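Flavin prenyltransferase PAD1, mitochondrial (Aspergillus niger, PDB 6QLG) probably makes the prenylated FMN cofactor used by ferulic acid decarboxylase, joining a dimethylallyl group to N5 and C6 of the flavin without needing a metal. Local coordinates at residues E69-M74 against G113-D118; A132-F137 against L170-E175; T81-Y84 against H89-N92; D118-V123 against S143-V148. All blocks are in the same frame, centred on the assembly; numbering follows the deposited sequence.

In the fold
The fold is a parallel, Rossmann-like sheet flanked by helices, and its four contacts are partly in series, partly nested and partly crossed. Strand 69-74 opens contact 1, which closes only when the loop 113-118 returns beside it. Nested within that span, contact 3 folds helix 76-85 against the start of helix 90-95, and Ile82 and Pro90 both touch Met74 of contact 1. Asp118 then passes directly from contact 1 into contact 4, where strand 119-125 meets helix 141-151. Before contact 4 closes, contact 2 opens at 132-137, so these two cross; contact 2 ends on helix 167-178. Ile133 against Ala146 joins the crossed pair in space.

Contact 1: E69-M74 against G113-D118; sequences ETHLVM and GSFRAD. With DMA (dimethylallyl diphosphate), chain P.
His71 and Phe115 form a T-shaped aromatic pair between a strand of the parallel sheet and the loop that continues from the dimethylallyl diphosphate site. The edge of Phe115 is directed at the face of His71, with ring centroids 5.5 Å apart and planes at 77°. Its leading atom is CZ of Phe115, which lies 3.8 Å from CE1 of His71. The phenyl ring gets there because its CG is anti to the backbone N (chi1 -180°), which carries the ring out from the loop toward the imidazole.

The imidazole is held at both nitrogens. His71 NE2 donates to Glu69 OE2 at 2.7 Å, in the ring plane and on the anti lone pair of the oxygen, while His71 ND1 is hydrogen-bonded to His101. These two bonds should fix the rotation of the ring and so the face offered to Phe115. Glu69 OE2 also forms a salt bridge with Arg42, which ties the carboxylate to the neighbouring strand.

Two residues before Phe115, the backbone N of Gly113 donates to O2A of the diphosphate at 3.1 Å, so the same short loop runs from ligand to sheet. Strand 69-74 is bonded through its backbone to strand 42-47 and to Tyr99 of strand 99-100; Tyr99 also stacks on His71, and Ala117 touches Met149 of helix 141-151.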
loop_
_atom_site.group_PDB
_atom_site.type_symbol
_atom_site.label_atom_id
_atom_site.label_comp_id
_atom_site.label_asym_id
_atom_site.label_seq_id
_atom_site.Cartn_x
_atom_site.Cartn_y
_atom_site.Cartn_z
ATOM N N GLU B 69 -24.437 -34.457 -3.637
ATOM C CA GLU B 69 -24.242 -34.660 -5.069
ATOM C C GLU B 69 -22.910 -34.036 -5.473
ATOM O O GLU B 69 -22.748 -32.814 -5.418
ATOM C CB GLU B 69 -25.400 -34.056 -5.859
ATOM C CG GLU B 69 -25.238 -34.158 -7.368
ATOM C CD GLU B 69 -26.333 -33.430 -8.120
ATOM O OE1 GLU B 69 -27.521 -33.650 -7.804
ATOM O OE2 GLU B 69 -26.008 -32.634 -9.025
ATOM N N THR B 70 -21.954 -34.869 -5.876
ATOM C CA THR B 70 -20.602 -34.416 -6.168
ATOM C C THR B 70 -20.384 -34.280 -7.669
ATOM O O THR B 70 -20.830 -35.122 -8.456
ATOM C CB THR B 70 -19.562 -35.376 -5.583
ATOM O OG1 THR B 70 -19.811 -36.703 -6.064
ATOM C CG2 THR B 70 -19.626 -35.370 -4.062
ATOM N N HIS B 71 -19.690 -33.213 -8.057
ATOM C CA HIS B 71 -19.304 -32.961 -9.441
ATOM C C HIS B 71 -17.783 -32.918 -9.495
ATOM O O HIS B 71 -17.167 -31.981 -8.976
ATOM C CB HIS B 71 -19.920 -31.659 -9.952
ATOM C CG HIS B 71 -21.404 -31.726 -10.132
ATOM N ND1 HIS B 71 -22.005 -31.741 -11.372
ATOM C CD2 HIS B 71 -22.409 -31.790 -9.227
ATOM C CE1 HIS B 71 -23.316 -31.806 -11.224
ATOM N NE2 HIS B 71 -23.588 -31.837 -9.931
ATOM N N LEU B 72 -17.181 -33.928 -10.113
ATOM C CA LEU B 72 -15.736 -34.112 -10.089
ATOM C C LEU B 72 -15.102 -33.549 -11.354
ATOM O O LEU B 72 -15.597 -33.778 -12.462
ATOM C CB LEU B 72 -15.379 -35.591 -9.944
ATOM C CG LEU B 72 -13.908 -35.962 -10.160
ATOM C CD1 LEU B 72 -13.052 -35.467 -9.004
ATOM C CD2 LEU B 72 -13.747 -37.464 -10.346
ATOM N N VAL B 73 -14.010 -32.806 -11.179
ATOM C CA VAL B 73 -13.125 -32.409 -12.267
ATOM C C VAL B 73 -11.704 -32.765 -11.853
ATOM O O VAL B 73 -11.288 -32.464 -10.729
ATOM C CB VAL B 73 -13.231 -30.907 -12.595
ATOM C CG1 VAL B 73 -12.421 -30.583 -13.841
ATOM C CG2 VAL B 73 -14.683 -30.494 -12.778
ATOM N N MET B 74 -10.969 -33.417 -12.750
ATOM C CA MET B 74 -9.590 -33.812 -12.502
ATOM C C MET B 74 -8.696 -33.188 -13.560
ATOM O O MET B 74 -9.010 -33.245 -14.754
ATOM C CB MET B 74 -9.429 -35.337 -12.524
ATOM C CG MET B 74 -10.202 -36.084 -11.452
ATOM S SD MET B 74 -9.888 -37.865 -11.529
ATOM C CE MET B 74 -10.418 -38.219 -13.200
ATOM N N GLY B 113 -22.335 -19.255 -13.382
ATOM C CA GLY B 113 -22.892 -18.822 -12.114
ATOM C C GLY B 113 -24.370 -19.108 -11.974
ATOM O O GLY B 113 -24.873 -19.195 -10.849
ATOM N N SER B 114 -25.081 -19.258 -13.095
ATOM C CA SER B 114 -26.486 -19.641 -13.051
ATOM C C SER B 114 -26.681 -21.065 -12.548
ATOM O O SER B 114 -27.799 -21.425 -12.164
ATOM C CB SER B 114 -27.112 -19.488 -14.438
ATOM O OG SER B 114 -26.477 -20.337 -15.380
ATOM N N PHE B 115 -25.626 -21.876 -12.540
ATOM C CA PHE B 115 -25.716 -23.248 -12.062
ATOM C C PHE B 115 -25.738 -23.271 -10.539
ATOM O O PHE B 115 -24.853 -22.709 -9.886
ATOM C CB PHE B 115 -24.540 -24.067 -12.592
ATOM C CG PHE B 115 -24.549 -25.507 -12.156
ATOM C CD1 PHE B 115 -25.304 -26.447 -12.838
ATOM C CD2 PHE B 115 -23.790 -25.921 -11.074
ATOM C CE1 PHE B 115 -25.309 -27.773 -12.442
ATOM C CE2 PHE B 115 -23.792 -27.244 -10.672
ATOM C CZ PHE B 115 -24.552 -28.171 -11.357
ATOM N N ARG B 116 -26.748 -23.929 -9.975
ATOM C CA ARG B 116 -26.901 -23.971 -8.528
ATOM C C ARG B 116 -25.868 -24.908 -7.912
ATOM O O ARG B 116 -25.696 -26.044 -8.364
ATOM C CB ARG B 116 -28.321 -24.411 -8.165
ATOM C CG ARG B 116 -28.427 -25.327 -6.953
ATOM C CD ARG B 116 -29.873 -25.747 -6.710
ATOM N NE ARG B 116 -30.218 -26.979 -7.417
ATOM C CZ ARG B 116 -29.897 -28.199 -6.999
ATOM N NH1 ARG B 116 -29.222 -28.361 -5.869
ATOM N NH2 ARG B 116 -30.253 -29.261 -7.710
ATOM N N ALA B 117 -25.173 -24.420 -6.885
ATOM C CA ALA B 117 -24.164 -25.200 -6.179
ATOM C C ALA B 117 -23.878 -24.530 -4.845
ATOM O O ALA B 117 -24.010 -23.310 -4.709
ATOM C CB ALA B 117 -22.875 -25.337 -6.997
ATOM N N ASP B 118 -23.480 -25.338 -3.862
ATOM C CA ASP B 118 -23.230 -24.840 -2.516
ATOM C C ASP B 118 -21.763 -24.567 -2.227
ATOM O O ASP B 118 -21.461 -23.922 -1.218
ATOM C CB ASP B 118 -23.769 -25.823 -1.473
ATOM C CG ASP B 118 -25.263 -26.013 -1.579
ATOM O OD1 ASP B 118 -25.727 -27.165 -1.477
ATOM O OD2 ASP B 118 -25.974 -25.004 -1.771
HETATM C C1 DMA P . -21.661 -18.294 -18.333
HETATM O O1 DMA P . -21.806 -18.122 -16.954
HETATM C C2 DMA P . -20.913 -19.596 -18.601
HETATM C C3 DMA P . -21.353 -20.431 -19.517
HETATM C C4 DMA P . -20.601 -21.731 -19.777
HETATM C C5 DMA P . -22.612 -20.100 -20.315
HETATM P PA DMA P . -21.924 -16.582 -16.383
HETATM O O1A DMA P . -20.658 -15.827 -16.718
HETATM O O2A DMA P . -22.118 -16.608 -14.885
HETATM O O3A DMA P . -23.206 -15.843 -17.110
HETATM P PB DMA P . -24.340 -14.967 -16.297
HETATM O O1B DMA P . -23.644 -13.984 -15.387
HETATM O O2B DMA P . -25.195 -15.904 -15.477
HETATM O O3B DMA P . -25.201 -14.204 -17.275
#

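Contact 2: A132-F137 against L170-E175; sequences AIHSGF and LRNMLE
With CG anti to the backbone N (chi1 167°), the imidazole of His134 reaches out from helix 127-135 to Asn172 and Glu175 on helix 167-178. Glu175 has the other setting, CG anti to its carbonyl carbon (chi1 -71°), and its extended chain carries the carboxylate to the rim of the ring. There NE2 of His134 donates to OE1 of Glu175 over 2.7 Å, in a nearly straight bond of 166°. The acceptor lies in the ring plane, whereas the donor meets the anti side of the carboxylate somewhat out of its plane.

Asn172 takes the ring from above. Its OD1 sits 3.2 Å over one face, displaced toward the rim, and the CA of Asn172 makes a CH-pi contact 4.0 Å from the His134 ring centroid. That amide oxygen is engaged from its own helix: Arg171 NH2 donates to Asn172 OD1 at 2.7 Å, and Arg171 NE adds a weak bond. The oxygen is thus held by the guanidinium, and its approach to ND1 of His134 is too poorly angled to count as a hydrogen bond.

Across the subunit boundary, Arg171 NH2 and Asn172 ND2 bind the carbonyl oxygens of His134 and Ser135 of the fifth subunit. The carbonyls of this chain meet the same pair on the third subunit. The His-carboxylate bond thus joins two helices of the Rossmann-like domain beside an interface repeated through the oligomer.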
loop_
_atom_site.group_PDB
_atom_site.type_symbol
_atom_site.label_atom_id
_atom_site.label_comp_id
_atom_site.label_asym_id
_atom_site.label_seq_id
_atom_site.Cartn_x
_atom_site.Cartn_y
_atom_site.Cartn_z
ATOM N N ALA B 132 -3.569 -19.702 -10.668
ATOM C CA ALA B 132 -4.601 -19.453 -11.669
ATOM C C ALA B 132 -5.818 -18.783 -11.045
ATOM O O ALA B 132 -6.376 -17.836 -11.611
ATOM C CB ALA B 132 -4.999 -20.764 -12.352
ATOM N N ILE B 133 -6.232 -19.253 -9.867
ATOM C CA ILE B 133 -7.397 -18.676 -9.204
ATOM C C ILE B 133 -7.084 -17.275 -8.691
ATOM O O ILE B 133 -7.894 -16.352 -8.835
ATOM C CB ILE B 133 -7.874 -19.607 -8.074
ATOM C CG1 ILE B 133 -8.305 -20.957 -8.651
ATOM C CG2 ILE B 133 -9.017 -18.970 -7.300
ATOM C CD1 ILE B 133 -8.481 -22.042 -7.608
ATOM N N HIS B 134 -5.906 -17.092 -8.090
ATOM C CA HIS B 134 -5.523 -15.774 -7.592
ATOM C C HIS B 134 -5.405 -14.765 -8.729
ATOM O O HIS B 134 -5.910 -13.640 -8.633
ATOM C CB HIS B 134 -4.206 -15.862 -6.820
ATOM C CG HIS B 134 -3.581 -14.529 -6.546
ATOM N ND1 HIS B 134 -2.709 -13.920 -7.423
ATOM C CD2 HIS B 134 -3.708 -13.683 -5.496
ATOM C CE1 HIS B 134 -2.326 -12.758 -6.925
ATOM N NE2 HIS B 134 -2.918 -12.590 -5.756
ATOM N N SER B 135 -4.730 -15.146 -9.817
ATOM C CA SER B 135 -4.530 -14.214 -10.921
ATOM C C SER B 135 -5.824 -13.951 -11.679
ATOM O O SER B 135 -6.000 -12.864 -12.243
ATOM C CB SER B 135 -3.467 -14.748 -11.881
ATOM O OG SER B 135 -3.908 -15.943 -12.507
ATOM N N GLY B 136 -6.735 -14.919 -11.697
ATOM C CA GLY B 136 -7.921 -14.848 -12.518
ATOM C C GLY B 136 -7.793 -15.508 -13.875
ATOM O O GLY B 136 -8.763 -15.502 -14.643
ATOM N N PHE B 137 -6.620 -16.050 -14.205
ATOM C CA PHE B 137 -6.390 -16.729 -15.480
ATOM C C PHE B 137 -7.125 -18.066 -15.438
ATOM O O PHE B 137 -6.561 -19.120 -15.136
ATOM C CB PHE B 137 -4.893 -16.903 -15.725
ATOM C CG PHE B 137 -4.558 -17.443 -17.087
ATOM C CD1 PHE B 137 -4.781 -16.682 -18.224
ATOM C CD2 PHE B 137 -4.012 -18.708 -17.230
ATOM C CE1 PHE B 137 -4.471 -17.175 -19.478
ATOM C CE2 PHE B 137 -3.700 -19.209 -18.482
ATOM C CZ PHE B 137 -3.929 -18.440 -19.607
ATOM N N LEU B 170 2.726 -17.283 -0.688
ATOM C CA LEU B 170 2.049 -16.662 0.445
ATOM C C LEU B 170 1.235 -15.452 0.013
ATOM O O LEU B 170 0.138 -15.219 0.537
ATOM C CB LEU B 170 3.072 -16.279 1.516
ATOM C CG LEU B 170 3.513 -17.483 2.353
ATOM C CD1 LEU B 170 4.699 -17.145 3.233
ATOM C CD2 LEU B 170 2.344 -17.992 3.190
ATOM N N ARG B 171 1.748 -14.671 -0.941
ATOM C CA ARG B 171 0.964 -13.562 -1.476
ATOM C C ARG B 171 -0.303 -14.068 -2.153
ATOM O O ARG B 171 -1.388 -13.509 -1.957
ATOM C CB ARG B 171 1.804 -12.740 -2.455
ATOM C CG ARG B 171 1.009 -11.679 -3.206
ATOM C CD ARG B 171 1.601 -11.389 -4.577
ATOM N NE ARG B 171 1.314 -12.445 -5.543
ATOM C CZ ARG B 171 2.128 -12.791 -6.537
ATOM N NH1 ARG B 171 3.285 -12.163 -6.698
ATOM N NH2 ARG B 171 1.785 -13.765 -7.370
ATOM N N ASN B 172 -0.186 -15.133 -2.952
ATOM C CA ASN B 172 -1.362 -15.706 -3.594
ATOM C C ASN B 172 -2.362 -16.209 -2.561
ATOM O O ASN B 172 -3.573 -16.011 -2.712
ATOM C CB ASN B 172 -0.948 -16.833 -4.539
ATOM C CG ASN B 172 -0.239 -16.322 -5.777
ATOM O OD1 ASN B 172 -0.147 -15.115 -5.998
ATOM N ND2 ASN B 172 0.268 -17.241 -6.594
ATOM N N MET B 173 -1.873 -16.845 -1.493
ATOM C CA MET B 173 -2.766 -17.349 -0.453
ATOM C C MET B 173 -3.469 -16.210 0.274
ATOM O O MET B 173 -4.688 -16.250 0.477
ATOM C CB MET B 173 -1.987 -18.206 0.541
ATOM C CG MET B 173 -1.580 -19.573 0.021
ATOM S SD MET B 173 -0.510 -20.418 1.197
ATOM C CE MET B 173 -0.071 -21.881 0.255
ATOM N N LEU B 174 -2.712 -15.191 0.687
ATOM C CA LEU B 174 -3.304 -14.077 1.422
ATOM C C LEU B 174 -4.343 -13.354 0.576
ATOM O O LEU B 174 -5.457 -13.081 1.039
ATOM C CB LEU B 174 -2.215 -13.103 1.879
ATOM C CG LEU B 174 -2.720 -11.807 2.524
ATOM C CD1 LEU B 174 -3.456 -12.099 3.828
ATOM C CD2 LEU B 174 -1.578 -10.826 2.758
ATOM N N GLU B 175 -4.001 -13.050 -0.678
ATOM C CA GLU B 175 -4.877 -12.227 -1.502
ATOM C C GLU B 175 -6.086 -13.000 -2.017
ATOM O O GLU B 175 -7.164 -12.415 -2.168
ATOM C CB GLU B 175 -4.077 -11.614 -2.656
ATOM C CG GLU B 175 -3.111 -10.523 -2.175
ATOM C CD GLU B 175 -2.307 -9.873 -3.291
ATOM O OE1 GLU B 175 -2.485 -10.246 -4.470
ATOM O OE2 GLU B 175 -1.483 -8.986 -2.981
#

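Contact 3: T81-Y84 against H89-N92; sequences TIKY and HPSN
Lys83 leaves helix 76-85 and runs past Pro90 and His89, a lysine whose carbons do the work of packing while its charge is carried outward. CB begins the run 5.0 Å from CD of Pro90, still short of contact. CG, placed anti to the carbonyl carbon (chi1 -76°), comes to 3.8 Å from the proline CD. The next methylene of Lys83 draws back slightly, and CE returns to the proline CD at 3.8 Å, so the extended aliphatic chain crosses the pyrrolidine ring at about a right angle. CE also lies 3.9 Å from NE2 of His89, beside which the lysine runs in the same direction. At the tip, NZ of Lys83 is 4.7 Å from that nitrogen, too far for a bond.

His89 stands at the N-cap of helix 90-95 and, with Asn92, forms a capping box. Ser91 N donates to ND1 of His89 in a nearly straight bond of 171°, though tilted 24° from the ring plane, and the backbone N of His89 donates in return to OD1 of Asn92 at 3.0 Å. Ser91 OG is hydrogen-bonded to ND1 as well, and Pro90 CD rests over one face of the imidazole.

One residue before Lys83, CG2 of Ile82 approaches CD of Pro90 at 4.2 Å. Ile82 and Pro90 both pack on Met74 of strand 69-74, and Ile82 also touches Ala53 of helix 53-65.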
loop_
_atom_site.group_PDB
_atom_site.type_symbol
_atom_site.label_atom_id
_atom_site.label_comp_id
_atom_site.label_asym_id
_atom_site.label_seq_id
_atom_site.Cartn_x
_atom_site.Cartn_y
_atom_site.Cartn_z
ATOM N N THR B 81 -0.938 -38.191 -10.822
ATOM C CA THR B 81 -0.641 -38.360 -9.403
ATOM C C THR B 81 -1.470 -39.486 -8.797
ATOM O O THR B 81 -0.964 -40.268 -7.982
ATOM C CB THR B 81 -0.880 -37.041 -8.664
ATOM O OG1 THR B 81 0.088 -36.075 -9.091
ATOM C CG2 THR B 81 -0.755 -37.232 -7.164
ATOM N N ILE B 82 -2.743 -39.589 -9.189
ATOM C CA ILE B 82 -3.588 -40.691 -8.731
ATOM C C ILE B 82 -2.947 -42.030 -9.074
ATOM O O ILE B 82 -2.826 -42.922 -8.226
ATOM C CB ILE B 82 -4.996 -40.577 -9.343
ATOM C CG1 ILE B 82 -5.767 -39.409 -8.725
ATOM C CG2 ILE B 82 -5.761 -41.888 -9.183
ATOM C CD1 ILE B 82 -7.028 -39.054 -9.482
ATOM N N LYS B 83 -2.520 -42.182 -10.331
ATOM C CA LYS B 83 -1.917 -43.437 -10.773
ATOM C C LYS B 83 -0.653 -43.758 -9.988
ATOM O O LYS B 83 -0.411 -44.917 -9.634
ATOM C CB LYS B 83 -1.595 -43.366 -12.264
ATOM C CG LYS B 83 -2.785 -43.514 -13.189
ATOM C CD LYS B 83 -2.347 -43.320 -14.632
ATOM C CE LYS B 83 -3.533 -43.161 -15.562
ATOM N NZ LYS B 83 -3.129 -42.538 -16.854
ATOM N N TYR B 84 0.169 -42.744 -9.709
ATOM C CA TYR B 84 1.478 -42.992 -9.114
ATOM C C TYR B 84 1.397 -43.206 -7.608
ATOM O O TYR B 84 2.134 -44.030 -7.058
ATOM C CB TYR B 84 2.420 -41.831 -9.425
ATOM C CG TYR B 84 3.836 -42.060 -8.949
ATOM C CD1 TYR B 84 4.698 -42.894 -9.649
ATOM C CD2 TYR B 84 4.309 -41.448 -7.796
ATOM C CE1 TYR B 84 5.993 -43.106 -9.222
ATOM C CE2 TYR B 84 5.603 -41.657 -7.356
ATOM C CZ TYR B 84 6.440 -42.486 -8.073
ATOM O OH TYR B 84 7.729 -42.697 -7.644
ATOM N N HIS B 89 -7.159 -46.167 -10.186
ATOM C CA HIS B 89 -7.087 -45.628 -11.529
ATOM C C HIS B 89 -8.088 -44.487 -11.663
ATOM O O HIS B 89 -9.122 -44.490 -10.987
ATOM C CB HIS B 89 -7.390 -46.714 -12.568
ATOM C CG HIS B 89 -7.112 -46.299 -13.980
ATOM N ND1 HIS B 89 -8.061 -45.701 -14.782
ATOM C CD2 HIS B 89 -5.988 -46.387 -14.731
ATOM C CE1 HIS B 89 -7.536 -45.444 -15.967
ATOM N NE2 HIS B 89 -6.279 -45.851 -15.962
ATOM N N PRO B 90 -7.809 -43.474 -12.488
ATOM C CA PRO B 90 -8.768 -42.366 -12.631
ATOM C C PRO B 90 -10.196 -42.809 -12.914
ATOM O O PRO B 90 -11.139 -42.149 -12.456
ATOM C CB PRO B 90 -8.180 -41.555 -13.791
ATOM C CG PRO B 90 -6.709 -41.763 -13.656
ATOM C CD PRO B 90 -6.523 -43.177 -13.147
ATOM N N SER B 91 -10.392 -43.914 -13.641
ATOM C CA SER B 91 -11.747 -44.416 -13.848
ATOM C C SER B 91 -12.382 -44.865 -12.537
ATOM O O SER B 91 -13.593 -44.711 -12.352
ATOM C CB SER B 91 -11.742 -45.565 -14.859
ATOM O OG SER B 91 -10.866 -46.600 -14.451
ATOM N N ASN B 92 -11.583 -45.417 -11.618
ATOM C CA ASN B 92 -12.106 -45.767 -10.300
ATOM C C ASN B 92 -12.531 -44.524 -9.531
ATOM O O ASN B 92 -13.549 -44.536 -8.828
ATOM C CB ASN B 92 -11.058 -46.542 -9.499
ATOM C CG ASN B 92 -10.640 -47.830 -10.172
ATOM O OD1 ASN B 92 -9.451 -48.130 -10.277
ATOM N ND2 ASN B 92 -11.618 -48.604 -10.626
#

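Contact 4: D118-V123 against S143-V148; sequences DGMIVV and SRTADV. With FMN (flavin mononucleotide), chain T.
OD2 of Asp147, on the helix that packs against Met120 through Thr145 and Ala146, is gripped by two groups: a salt bridge of 3.3 Å from Arg144 NH1 and a hydrogen bond from His169 of the third subunit. Helix 141-151 belongs to the beta-alpha-beta crossover between the parallel strands 119-125 and 155-160. One side lies on the sheet, while Arg144 and Asp147 point away from the strand, Arg144 into the flavin and dimethylallyl diphosphate pocket.

On the sheet side, Met120 extends fully, CG anti to the backbone N (chi1 171°), and lays its sulfur on the helix. SD stands 3.4 Å from Ala146 N. Thr145 CG2 lies 3.8 Å from the same sulfur. Thr145 OG1 is taken up by the carbonyl of Leu141.

NH2 of Arg144 makes a salt bridge to Glu162 of the third subunit, a chain that also hydrogen-bonds FMN. One guanidinium face meets FMN, with its NH2 3.3 Å from N1; over the centre of the opposite face lies CG2 of Val148, at 3.7 Å.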
loop_
_atom_site.group_PDB
_atom_site.type_symbol
_atom_site.label_atom_id
_atom_site.label_comp_id
_atom_site.label_asym_id
_atom_site.label_seq_id
_atom_site.Cartn_x
_atom_site.Cartn_y
_atom_site.Cartn_z
ATOM N N ASP B 118 -23.480 -25.338 -3.862
ATOM C CA ASP B 118 -23.230 -24.840 -2.516
ATOM C C ASP B 118 -21.763 -24.567 -2.227
ATOM O O ASP B 118 -21.461 -23.922 -1.218
ATOM C CB ASP B 118 -23.769 -25.823 -1.473
ATOM C CG ASP B 118 -25.263 -26.013 -1.579
ATOM O OD1 ASP B 118 -25.727 -27.165 -1.477
ATOM O OD2 ASP B 118 -25.974 -25.004 -1.771
ATOM N N GLY B 119 -20.851 -25.034 -3.063
ATOM C CA GLY B 119 -19.450 -24.758 -2.837
ATOM C C GLY B 119 -18.560 -25.645 -3.678
ATOM O O GLY B 119 -19.018 -26.480 -4.460
ATOM N N MET B 120 -17.261 -25.444 -3.484
ATOM C CA MET B 120 -16.238 -26.118 -4.263
ATOM C C MET B 120 -15.021 -26.322 -3.381
ATOM O O MET B 120 -14.662 -25.438 -2.597
ATOM C CB MET B 120 -15.873 -25.301 -5.508
ATOM C CG MET B 120 -14.667 -25.807 -6.282
ATOM S SD MET B 120 -14.413 -24.839 -7.784
ATOM C CE MET B 120 -13.256 -25.881 -8.673
ATOM N N ILE B 121 -14.395 -27.490 -3.498
ATOM C CA ILE B 121 -13.148 -27.773 -2.801
ATOM C C ILE B 121 -12.138 -28.294 -3.814
ATOM O O ILE B 121 -12.434 -29.219 -4.580
ATOM C CB ILE B 121 -13.342 -28.771 -1.639
ATOM C CG1 ILE B 121 -11.999 -29.076 -0.969
ATOM C CG2 ILE B 121 -14.043 -30.045 -2.110
ATOM C CD1 ILE B 121 -12.120 -29.774 0.374
ATOM N N VAL B 122 -10.961 -27.676 -3.839
ATOM C CA VAL B 122 -9.846 -28.120 -4.667
ATOM C C VAL B 122 -8.906 -28.901 -3.759
ATOM O O VAL B 122 -8.250 -28.324 -2.885
ATOM C CB VAL B 122 -9.133 -26.941 -5.343
ATOM C CG1 VAL B 122 -8.084 -27.446 -6.322
ATOM C CG2 VAL B 122 -10.142 -26.045 -6.056
ATOM N N VAL B 123 -8.848 -30.215 -3.950
ATOM C CA VAL B 123 -8.145 -31.090 -3.014
ATOM C C VAL B 123 -7.508 -32.257 -3.763
ATOM O O VAL B 123 -8.221 -33.073 -4.366
ATOM C CB VAL B 123 -9.094 -31.582 -1.907
ATOM C CG1 VAL B 123 -10.417 -32.082 -2.498
ATOM C CG2 VAL B 123 -8.427 -32.668 -1.077
ATOM N N SER B 143 -10.228 -23.848 -12.704
ATOM C CA SER B 143 -10.002 -22.453 -12.336
ATOM C C SER B 143 -11.209 -21.584 -12.670
ATOM O O SER B 143 -11.536 -20.656 -11.923
ATOM C CB SER B 143 -8.736 -21.926 -13.017
ATOM O OG SER B 143 -8.718 -22.243 -14.396
ATOM N N ARG B 144 -11.897 -21.878 -13.779
ATOM C CA ARG B 144 -13.091 -21.111 -14.124
ATOM C C ARG B 144 -14.201 -21.322 -13.105
ATOM O O ARG B 144 -14.853 -20.361 -12.680
ATOM C CB ARG B 144 -13.576 -21.480 -15.526
ATOM C CG ARG B 144 -14.892 -20.819 -15.935
ATOM C CD ARG B 144 -14.812 -19.296 -15.886
ATOM N NE ARG B 144 -16.074 -18.666 -16.267
ATOM C CZ ARG B 144 -16.366 -17.383 -16.065
ATOM N NH1 ARG B 144 -15.489 -16.581 -15.478
ATOM N NH2 ARG B 144 -17.541 -16.901 -16.447
ATOM N N THR B 145 -14.434 -22.573 -12.698
ATOM C CA THR B 145 -15.485 -22.836 -11.721
ATOM C C THR B 145 -15.169 -22.175 -10.384
ATOM O O THR B 145 -16.059 -21.613 -9.736
ATOM C CB THR B 145 -15.686 -24.342 -11.553
ATOM O OG1 THR B 145 -15.943 -24.934 -12.833
ATOM C CG2 THR B 145 -16.870 -24.622 -10.639
ATOM N N ALA B 146 -13.903 -22.219 -9.960
ATOM C CA ALA B 146 -13.509 -21.503 -8.750
ATOM C C ALA B 146 -13.707 -20.001 -8.911
ATOM O O ALA B 146 -14.203 -19.330 -7.998
ATOM C CB ALA B 146 -12.054 -21.814 -8.402
ATOM N N ASP B 147 -13.317 -19.458 -10.069
ATOM C CA ASP B 147 -13.557 -18.047 -10.359
ATOM C C ASP B 147 -15.040 -17.712 -10.244
ATOM O O ASP B 147 -15.410 -16.643 -9.743
ATOM C CB ASP B 147 -13.031 -17.715 -11.757
ATOM C CG ASP B 147 -12.963 -16.222 -12.026
ATOM O OD1 ASP B 147 -12.117 -15.540 -11.410
ATOM O OD2 ASP B 147 -13.749 -15.735 -12.866
ATOM N N VAL B 148 -15.904 -18.628 -10.687
ATOM C CA VAL B 148 -17.343 -18.414 -10.600
ATOM C C VAL B 148 -17.821 -18.503 -9.153
ATOM O O VAL B 148 -18.655 -17.703 -8.713
ATOM C CB VAL B 148 -18.076 -19.418 -11.508
ATOM C CG1 VAL B 148 -19.563 -19.418 -11.212
ATOM C CG2 VAL B 148 -17.820 -19.085 -12.969
HETATM N N1 FMN T . -16.243 -16.098 -19.351
HETATM C C2 FMN T . -16.347 -14.791 -18.923
HETATM O O2 FMN T . -15.449 -14.306 -18.238
HETATM N N3 FMN T . -17.453 -14.037 -19.266
HETATM C C4 FMN T . -18.460 -14.589 -20.039
HETATM O O4 FMN T . -19.455 -13.926 -20.353
HETATM C C4A FMN T . -18.354 -15.907 -20.470
HETATM N N5 FMN T . -19.358 -16.447 -21.241
HETATM C C5A FMN T . -19.260 -17.754 -21.675
HETATM C C6 FMN T . -20.275 -18.307 -22.455
HETATM C C7 FMN T . -20.168 -19.622 -22.887
HETATM C C7M FMN T . -21.251 -20.225 -23.726
HETATM C C8 FMN T . -19.056 -20.386 -22.544
HETATM C C8M FMN T . -18.958 -21.807 -23.021
HETATM C C9 FMN T . -18.046 -19.833 -21.765
HETATM C C9A FMN T . -18.145 -18.518 -21.329
HETATM N N10 FMN T . -17.135 -17.966 -20.556
HETATM C C10 FMN T . -17.241 -16.661 -20.123
HETATM C "C1'" FMN T . -15.929 -18.773 -20.162
HETATM C "C2'" FMN T . -14.738 -18.515 -21.075
HETATM O "O2'" FMN T . -15.050 -18.955 -22.376
HETATM C "C3'" FMN T . -13.531 -19.291 -20.562
HETATM O "O3'" FMN T . -12.998 -18.672 -19.411
HETATM C "C4'" FMN T . -12.437 -19.372 -21.619
HETATM O "O4'" FMN T . -11.308 -20.009 -21.066
HETATM C "C5'" FMN T . -11.989 -17.993 -22.098
HETATM O "O5'" FMN T . -10.966 -18.180 -23.055
HETATM P P FMN T . -10.517 -17.023 -24.084
HETATM O O1P FMN T . -9.124 -17.326 -24.591
HETATM O O2P FMN T . -11.500 -16.993 -25.230
HETATM O O3P FMN T . -10.499 -15.687 -23.372
#